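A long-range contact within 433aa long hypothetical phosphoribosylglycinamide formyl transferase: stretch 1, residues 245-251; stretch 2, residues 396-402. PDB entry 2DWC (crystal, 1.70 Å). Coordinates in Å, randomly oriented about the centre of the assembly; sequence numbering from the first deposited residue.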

# COMPACT_ATOMS: atom_id res chain seq x y z
N SER B 245 7.16 -4.88 -17.39
CA SER B 245 6.83 -3.50 -17.76
C SER B 245 7.76 -2.59 -16.99
O SER B 245 8.39 -3.01 -16.00
CB SER B 245 5.37 -3.15 -17.45
OG SER B 245 5.15 -3.25 -16.04
N TRP B 246 7.87 -1.33 -17.41
CA TRP B 246 8.79 -0.47 -16.71
C TRP B 246 8.41 0.96 -16.98
O TRP B 246 7.71 1.24 -17.96
CB TRP B 246 10.26 -0.72 -17.18
CG TRP B 246 10.45 -0.63 -18.71
CD1 TRP B 246 10.75 0.50 -19.46
CD2 TRP B 246 10.27 -1.70 -19.63
NE1 TRP B 246 10.75 0.16 -20.82
CE2 TRP B 246 10.45 -1.18 -20.93
CE3 TRP B 246 9.96 -3.06 -19.48
CZ2 TRP B 246 10.35 -1.98 -22.08
CZ3 TRP B 246 9.86 -3.86 -20.62
CH2 TRP B 246 10.05 -3.31 -21.91
N GLN B 247 8.88 1.86 -16.13
CA GLN B 247 8.59 3.29 -16.32
C GLN B 247 9.85 4.04 -15.94
O GLN B 247 10.46 3.73 -14.93
CB GLN B 247 7.44 3.74 -15.40
CG GLN B 247 6.85 5.12 -15.77
CD GLN B 247 5.78 5.58 -14.78
OE1 GLN B 247 5.98 5.49 -13.56
NE2 GLN B 247 4.66 6.12 -15.29
N PRO B 248 10.27 5.03 -16.74
CA PRO B 248 9.64 5.50 -17.98
C PRO B 248 10.15 4.73 -19.19
O PRO B 248 11.25 4.15 -19.16
CB PRO B 248 10.04 6.97 -18.03
CG PRO B 248 11.52 6.93 -17.52
CD PRO B 248 11.48 5.82 -16.40
N ALA B 249 9.34 4.69 -20.23
CA ALA B 249 9.76 4.03 -21.47
C ALA B 249 10.94 4.86 -22.04
O ALA B 249 10.93 6.08 -21.96
CB ALA B 249 8.60 4.02 -22.46
N GLU B 250 11.93 4.19 -22.62
CA GLU B 250 13.08 4.91 -23.15
C GLU B 250 12.81 5.30 -24.60
O GLU B 250 13.27 4.64 -25.53
CB GLU B 250 14.32 4.03 -23.03
CG GLU B 250 14.70 3.80 -21.55
CD GLU B 250 16.02 3.02 -21.39
OE1 GLU B 250 16.03 1.80 -21.66
OE2 GLU B 250 17.03 3.64 -20.99
N ILE B 251 12.02 6.36 -24.75
CA ILE B 251 11.64 6.88 -26.06
C ILE B 251 12.00 8.36 -26.14
O ILE B 251 12.24 9.01 -25.12
CB ILE B 251 10.10 6.70 -26.32
CG1 ILE B 251 9.29 7.54 -25.31
CG2 ILE B 251 9.74 5.21 -26.28
CD1 ILE B 251 7.76 7.52 -25.56
N ASP B 396 18.34 3.97 -12.66
CA ASP B 396 18.49 3.54 -14.05
C ASP B 396 17.42 2.51 -14.33
O ASP B 396 17.46 1.40 -13.76
CB ASP B 396 19.89 2.93 -14.24
CG ASP B 396 20.20 2.51 -15.68
OD1 ASP B 396 21.41 2.40 -16.00
OD2 ASP B 396 19.30 2.29 -16.51
N VAL B 397 16.47 2.86 -15.20
CA VAL B 397 15.37 1.95 -15.55
C VAL B 397 15.83 0.59 -16.08
O VAL B 397 15.18 -0.43 -15.83
CB VAL B 397 14.38 2.66 -16.53
CG1 VAL B 397 14.99 2.82 -17.90
CG2 VAL B 397 13.05 1.87 -16.62
N GLU B 398 16.97 0.52 -16.78
CA GLU B 398 17.42 -0.76 -17.30
C GLU B 398 17.92 -1.66 -16.16
O GLU B 398 17.81 -2.89 -16.26
CB GLU B 398 18.52 -0.57 -18.38
CG GLU B 398 18.00 0.25 -19.57
CD GLU B 398 18.99 0.35 -20.73
OE1 GLU B 398 20.22 0.21 -20.51
OE2 GLU B 398 18.55 0.60 -21.88
N VAL B 399 18.47 -1.06 -15.11
CA VAL B 399 18.92 -1.81 -13.95
C VAL B 399 17.64 -2.36 -13.27
O VAL B 399 17.59 -3.53 -12.87
CB VAL B 399 19.69 -0.91 -12.98
CG1 VAL B 399 19.97 -1.69 -11.70
CG2 VAL B 399 21.04 -0.46 -13.62
N ALA B 400 16.62 -1.53 -13.13
CA ALA B 400 15.37 -2.02 -12.51
C ALA B 400 14.74 -3.15 -13.33
O ALA B 400 14.27 -4.14 -12.75
CB ALA B 400 14.39 -0.86 -12.32
N LYS B 401 14.72 -3.03 -14.67
CA LYS B 401 14.18 -4.10 -15.52
C LYS B 401 14.92 -5.42 -15.29
O LYS B 401 14.30 -6.48 -15.09
CB LYS B 401 14.31 -3.75 -17.03
CG LYS B 401 13.50 -2.57 -17.48
CD LYS B 401 13.89 -2.13 -18.88
CE LYS B 401 13.62 -3.22 -19.94
NZ LYS B 401 14.01 -2.73 -21.30
N ARG B 402 16.26 -5.38 -15.30
CA ARG B 402 17.02 -6.61 -15.10
C ARG B 402 16.82 -7.14 -13.70
O ARG B 402 16.72 -8.36 -13.51
CB ARG B 402 18.52 -6.39 -15.37
CG ARG B 402 18.89 -6.42 -16.86
CD ARG B 402 20.43 -6.35 -17.07
NE ARG B 402 21.03 -5.19 -16.40
CZ ARG B 402 21.23 -3.99 -16.96
NH1 ARG B 402 20.90 -3.77 -18.23
NH2 ARG B 402 21.75 -3.01 -16.24
O HOH W 1 14.11 0.12 -21.76

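Two carboxylates meet at close range here: Glu 250 OE1 lies 2.8 Å from Glu 398 OE2. Two charged acids would repel each other at this distance. A proton held by one of the groups would ease the approach, and probably one is present, but the coordinates do not place it. Water 1 adds to the polar cluster. It donates to Glu 250 OE1 at 2.6 Å from its own oxygen and accepts from Lys 401 NZ, which is 2.9 Å from that oxygen. The water thus links the acid of the loop to the amine of the helix.

Lys 401 also covers one face of the Trp 246 indole. Its CE sits 3.6 Å from the centroid of the six-membered ring, 10° off the ring normal, a CH-pi contact. Its NZ is 3.9 Å from the same centroid and 14° off the normal, a cation-pi contact. Both atoms therefore lie almost directly above the ring. The ammonium group can face the pi cloud and still reach the water.

Val 397, in the first turn of the helix, is the apolar centre of the contact. Its CG2 packs 3.8 Å from Trp 246 CB and 3.6 Å from Gln 247 O. The same methyl lies 4.3 Å from Pro 248 CD. Pro 248 follows a cis peptide bond. The other methyl, CG1 of Val 397, lies 3.6 Å from Glu 250 CD, so the acid also rests against a hydrophobic side chain.

The strand and helix run roughly antiparallel, at 155°, with their axes 8.7 Å apart at closest approach. Trp 246, Val 397 and Lys 401 point toward the other stretch and meet in this gap. Asp 396 caps the helix: its OD2 accepts a hydrogen bond from Glu 398 N at 2.9 Å.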